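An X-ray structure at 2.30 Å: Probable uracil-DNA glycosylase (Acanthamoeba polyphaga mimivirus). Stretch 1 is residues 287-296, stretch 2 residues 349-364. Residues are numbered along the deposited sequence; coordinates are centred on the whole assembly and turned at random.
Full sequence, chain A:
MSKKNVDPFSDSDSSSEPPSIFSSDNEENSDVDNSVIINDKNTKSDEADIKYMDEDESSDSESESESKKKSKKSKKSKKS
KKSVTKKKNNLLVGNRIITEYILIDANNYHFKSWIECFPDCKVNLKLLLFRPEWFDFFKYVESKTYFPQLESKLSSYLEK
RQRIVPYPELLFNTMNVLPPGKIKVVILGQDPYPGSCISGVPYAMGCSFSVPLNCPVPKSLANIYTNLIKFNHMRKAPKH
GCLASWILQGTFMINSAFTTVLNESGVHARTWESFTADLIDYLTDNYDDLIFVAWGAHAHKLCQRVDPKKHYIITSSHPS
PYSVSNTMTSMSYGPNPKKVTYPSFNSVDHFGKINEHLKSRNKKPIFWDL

Stretch 1, residues 287-296: YDDLIFVAWG
Stretch 2 349-364: DHFGKINEHLKSRNKK

Strand 291-295 lies against helix 350-360, nearly antiparallel at 167°, with axes 10.1 Å apart at closest approach. The register pairs Val293 with His350, Ile291 with Ile354 and Asp289 with Arg361 (CA to CA 7.9, 7.1 and 8.5 Å). The odd-numbered residues from Asp289 to Trp295 point CB toward the helix.

Asp349 (chi1 t) caps the helix: Gly352 N donates to Asp349 OD1 at 2.9 Å. His350 (m) offers a ring face to the edge of Trp295 (m, chi2 -26°). Their planes stand at 83°, and Trp295 NE1 lies 3.1 Å from His350 ND1. Phe351 (m) brings CZ to 3.9 Å from Trp295 CH2.

Ile354 (m, t) fills the apolar middle. Its CG2 is 4.1 Å from Ile291 CD1, and its CD1 4.0 Å from Val293 CG2 (Val293 chi1 t). His357 (t, 85°) donates from NE2 to Asp289 OD2 at 2.7 Å, near the imidazole plane. Leu358 (m, t) places CD2 3.8 Å from Ile291 CD1 (Ile291 m, t).

Arg361 leaves helical phi/psi at -109/24. Its NH1 forms a salt bridge with Asp289 OD2 at 2.6 Å, so one carboxylate oxygen serves two partners. Asp289 has phi/psi 60/42 and chi1 t. Lys363 adds a looser attraction, with NZ 4.3 Å from Asp289 OD1.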

# COMPACT_ATOMS: atom_id res chain seq x y z
N TYR A 287 5.85 -12.09 -12.89
CA TYR A 287 4.72 -11.58 -13.65
C TYR A 287 5.17 -10.51 -14.63
O TYR A 287 6.26 -9.93 -14.50
CB TYR A 287 3.62 -11.03 -12.71
CG TYR A 287 3.11 -12.12 -11.80
CD1 TYR A 287 2.15 -13.03 -12.25
CD2 TYR A 287 3.63 -12.28 -10.54
CE1 TYR A 287 1.71 -14.05 -11.43
CE2 TYR A 287 3.19 -13.31 -9.72
CZ TYR A 287 2.24 -14.19 -10.18
OH TYR A 287 1.79 -15.20 -9.39
N ASP A 288 4.32 -10.24 -15.61
CA ASP A 288 4.73 -9.35 -16.66
C ASP A 288 3.76 -8.22 -16.86
O ASP A 288 2.55 -8.35 -16.59
CB ASP A 288 4.94 -10.11 -17.95
CG ASP A 288 6.16 -11.03 -17.89
OD1 ASP A 288 6.21 -12.03 -18.64
OD2 ASP A 288 7.08 -10.75 -17.09
N ASP A 289 4.32 -7.08 -17.29
CA ASP A 289 3.51 -5.96 -17.73
C ASP A 289 2.59 -5.47 -16.61
O ASP A 289 1.39 -5.23 -16.81
CB ASP A 289 2.70 -6.38 -18.96
CG ASP A 289 2.07 -5.22 -19.67
OD1 ASP A 289 0.87 -5.32 -19.98
OD2 ASP A 289 2.78 -4.21 -19.89
N LEU A 290 3.13 -5.39 -15.40
CA LEU A 290 2.41 -4.72 -14.32
C LEU A 290 2.55 -3.22 -14.51
O LEU A 290 3.43 -2.74 -15.22
CB LEU A 290 2.96 -5.12 -12.96
CG LEU A 290 3.00 -6.62 -12.66
CD1 LEU A 290 3.51 -6.87 -11.24
CD2 LEU A 290 1.65 -7.27 -12.87
N ILE A 291 1.67 -2.47 -13.86
CA ILE A 291 1.77 -1.02 -13.84
C ILE A 291 2.19 -0.59 -12.44
O ILE A 291 1.51 -0.91 -11.46
CB ILE A 291 0.46 -0.35 -14.26
CG1 ILE A 291 0.08 -0.85 -15.66
CG2 ILE A 291 0.64 1.17 -14.22
CD1 ILE A 291 -1.36 -0.62 -16.03
N PHE A 292 3.31 0.14 -12.35
CA PHE A 292 3.81 0.70 -11.10
C PHE A 292 3.57 2.21 -11.11
O PHE A 292 4.00 2.91 -12.04
CB PHE A 292 5.30 0.40 -10.90
CG PHE A 292 5.57 -1.02 -10.49
CD1 PHE A 292 5.63 -2.03 -11.44
CD2 PHE A 292 5.75 -1.35 -9.15
CE1 PHE A 292 5.87 -3.35 -11.08
CE2 PHE A 292 5.98 -2.68 -8.75
CZ PHE A 292 6.04 -3.68 -9.73
N VAL A 293 2.89 2.70 -10.08
CA VAL A 293 2.59 4.12 -9.91
C VAL A 293 3.46 4.64 -8.77
O VAL A 293 3.34 4.17 -7.63
CB VAL A 293 1.10 4.33 -9.61
CG1 VAL A 293 0.83 5.78 -9.39
CG2 VAL A 293 0.27 3.80 -10.74
N ALA A 294 4.34 5.60 -9.08
CA ALA A 294 5.30 6.13 -8.12
C ALA A 294 4.91 7.57 -7.78
O ALA A 294 5.18 8.50 -8.54
CB ALA A 294 6.72 6.06 -8.68
N TRP A 295 4.28 7.75 -6.62
CA TRP A 295 3.92 9.08 -6.13
C TRP A 295 4.93 9.49 -5.05
O TRP A 295 4.89 8.98 -3.92
CB TRP A 295 2.49 9.06 -5.61
CG TRP A 295 1.40 8.85 -6.65
CD1 TRP A 295 1.44 9.16 -7.99
CD2 TRP A 295 0.09 8.30 -6.41
NE1 TRP A 295 0.23 8.83 -8.59
CE2 TRP A 295 -0.61 8.31 -7.64
CE3 TRP A 295 -0.56 7.81 -5.27
CZ2 TRP A 295 -1.91 7.83 -7.76
CZ3 TRP A 295 -1.87 7.35 -5.39
CH2 TRP A 295 -2.53 7.35 -6.63
N GLY A 296 5.81 10.43 -5.38
CA GLY A 296 6.84 10.87 -4.47
C GLY A 296 8.17 10.14 -4.68
O GLY A 296 8.27 9.12 -5.36
N ASP A 349 -2.55 12.68 -15.56
CA ASP A 349 -3.75 11.85 -15.57
C ASP A 349 -3.33 10.42 -15.23
O ASP A 349 -3.25 9.55 -16.10
CB ASP A 349 -4.46 11.95 -16.91
CG ASP A 349 -5.75 11.18 -16.96
OD1 ASP A 349 -6.21 10.65 -15.92
OD2 ASP A 349 -6.34 11.12 -18.05
N HIS A 350 -3.04 10.19 -13.94
CA HIS A 350 -2.54 8.89 -13.49
C HIS A 350 -3.44 7.75 -13.94
O HIS A 350 -2.98 6.76 -14.51
CB HIS A 350 -2.41 8.87 -11.98
CG HIS A 350 -1.74 10.08 -11.42
ND1 HIS A 350 -0.38 10.18 -11.27
CD2 HIS A 350 -2.25 11.27 -11.00
CE1 HIS A 350 -0.07 11.36 -10.78
NE2 HIS A 350 -1.19 12.04 -10.60
N PHE A 351 -4.75 7.89 -13.69
CA PHE A 351 -5.68 6.80 -13.93
C PHE A 351 -6.04 6.68 -15.39
O PHE A 351 -6.31 5.58 -15.87
CB PHE A 351 -6.90 7.00 -13.03
CG PHE A 351 -6.53 7.09 -11.58
CD1 PHE A 351 -6.42 5.93 -10.81
CD2 PHE A 351 -6.22 8.31 -10.99
CE1 PHE A 351 -6.04 6.00 -9.47
CE2 PHE A 351 -5.85 8.40 -9.65
CZ PHE A 351 -5.74 7.24 -8.89
N GLY A 352 -6.03 7.80 -16.12
CA GLY A 352 -6.10 7.72 -17.57
C GLY A 352 -4.93 6.95 -18.15
O GLY A 352 -5.11 6.12 -19.05
N LYS A 353 -3.73 7.17 -17.62
CA LYS A 353 -2.57 6.43 -18.10
C LYS A 353 -2.68 4.94 -17.77
O LYS A 353 -2.34 4.08 -18.60
CB LYS A 353 -1.29 7.04 -17.52
CG LYS A 353 -1.12 8.47 -17.93
CD LYS A 353 0.32 8.85 -18.22
CE LYS A 353 1.13 8.99 -16.95
NZ LYS A 353 2.45 9.65 -17.24
N ILE A 354 -3.15 4.61 -16.55
CA ILE A 354 -3.39 3.20 -16.22
C ILE A 354 -4.38 2.58 -17.20
O ILE A 354 -4.20 1.46 -17.69
CB ILE A 354 -3.89 3.06 -14.78
CG1 ILE A 354 -2.80 3.45 -13.78
CG2 ILE A 354 -4.42 1.64 -14.53
CD1 ILE A 354 -3.33 3.71 -12.37
N ASN A 355 -5.46 3.31 -17.48
CA ASN A 355 -6.50 2.83 -18.38
C ASN A 355 -5.93 2.54 -19.75
O ASN A 355 -6.20 1.48 -20.34
CB ASN A 355 -7.61 3.87 -18.50
CG ASN A 355 -8.49 3.93 -17.28
OD1 ASN A 355 -8.46 3.04 -16.42
ND2 ASN A 355 -9.31 4.97 -17.21
N GLU A 356 -5.17 3.49 -20.30
CA GLU A 356 -4.67 3.33 -21.65
C GLU A 356 -3.69 2.16 -21.72
O GLU A 356 -3.72 1.40 -22.69
CB GLU A 356 -4.03 4.62 -22.14
CG GLU A 356 -5.02 5.77 -22.29
CD GLU A 356 -6.35 5.35 -22.94
OE1 GLU A 356 -6.34 4.86 -24.09
OE2 GLU A 356 -7.41 5.50 -22.28
N HIS A 357 -2.84 1.98 -20.70
CA HIS A 357 -1.90 0.87 -20.75
C HIS A 357 -2.62 -0.48 -20.66
O HIS A 357 -2.33 -1.40 -21.44
CB HIS A 357 -0.87 0.99 -19.64
CG HIS A 357 0.23 -0.03 -19.74
ND1 HIS A 357 1.35 0.16 -20.52
CD2 HIS A 357 0.36 -1.25 -19.18
CE1 HIS A 357 2.14 -0.90 -20.42
NE2 HIS A 357 1.56 -1.77 -19.61
N LEU A 358 -3.59 -0.60 -19.75
CA LEU A 358 -4.36 -1.85 -19.67
C LEU A 358 -5.06 -2.13 -20.99
O LEU A 358 -5.08 -3.27 -21.47
CB LEU A 358 -5.38 -1.78 -18.53
CG LEU A 358 -4.80 -1.85 -17.11
CD1 LEU A 358 -5.90 -1.69 -16.04
CD2 LEU A 358 -4.05 -3.16 -16.92
N LYS A 359 -5.65 -1.10 -21.59
CA LYS A 359 -6.39 -1.29 -22.83
C LYS A 359 -5.44 -1.65 -23.96
O LYS A 359 -5.78 -2.47 -24.82
CB LYS A 359 -7.20 -0.03 -23.14
CG LYS A 359 -7.69 0.12 -24.56
CD LYS A 359 -8.61 1.34 -24.67
CE LYS A 359 -8.35 2.14 -25.95
NZ LYS A 359 -8.68 1.38 -27.19
N SER A 360 -4.23 -1.09 -23.95
CA SER A 360 -3.27 -1.42 -24.99
C SER A 360 -2.73 -2.83 -24.84
O SER A 360 -2.17 -3.36 -25.79
CB SER A 360 -2.12 -0.40 -25.01
OG SER A 360 -1.13 -0.68 -24.04
N ARG A 361 -2.90 -3.46 -23.67
CA ARG A 361 -2.59 -4.88 -23.55
C ARG A 361 -3.84 -5.75 -23.40
O ARG A 361 -3.76 -6.86 -22.86
CB ARG A 361 -1.63 -5.12 -22.38
CG ARG A 361 -0.52 -4.10 -22.32
CD ARG A 361 0.52 -4.34 -23.40
NE ARG A 361 1.52 -3.27 -23.46
CZ ARG A 361 2.77 -3.38 -23.00
NH1 ARG A 361 3.18 -4.51 -22.43
NH2 ARG A 361 3.62 -2.36 -23.11
N ASN A 362 -4.99 -5.27 -23.88
CA ASN A 362 -6.24 -6.05 -23.94
C ASN A 362 -6.65 -6.63 -22.58
O ASN A 362 -7.45 -7.58 -22.53
CB ASN A 362 -6.16 -7.18 -24.97
CG ASN A 362 -5.91 -6.67 -26.38
OD1 ASN A 362 -4.91 -7.02 -27.01
ND2 ASN A 362 -6.82 -5.84 -26.88
N LYS A 363 -6.13 -6.07 -21.49
CA LYS A 363 -6.50 -6.50 -20.15
C LYS A 363 -7.79 -5.82 -19.70
O LYS A 363 -8.17 -4.76 -20.21
CB LYS A 363 -5.37 -6.19 -19.17
CG LYS A 363 -4.05 -6.82 -19.58
CD LYS A 363 -2.90 -6.31 -18.73
CE LYS A 363 -1.77 -7.31 -18.70
NZ LYS A 363 -1.48 -7.70 -17.29
N LYS A 364 -8.47 -6.45 -18.75
CA LYS A 364 -9.75 -5.92 -18.29
C LYS A 364 -9.53 -4.61 -17.54
O LYS A 364 -8.60 -4.50 -16.74
CB LYS A 364 -10.44 -6.93 -17.38
CG LYS A 364 -10.48 -8.35 -17.94
CD LYS A 364 -11.72 -9.11 -17.46
CE LYS A 364 -11.83 -10.50 -18.09
NZ LYS A 364 -12.04 -10.46 -19.57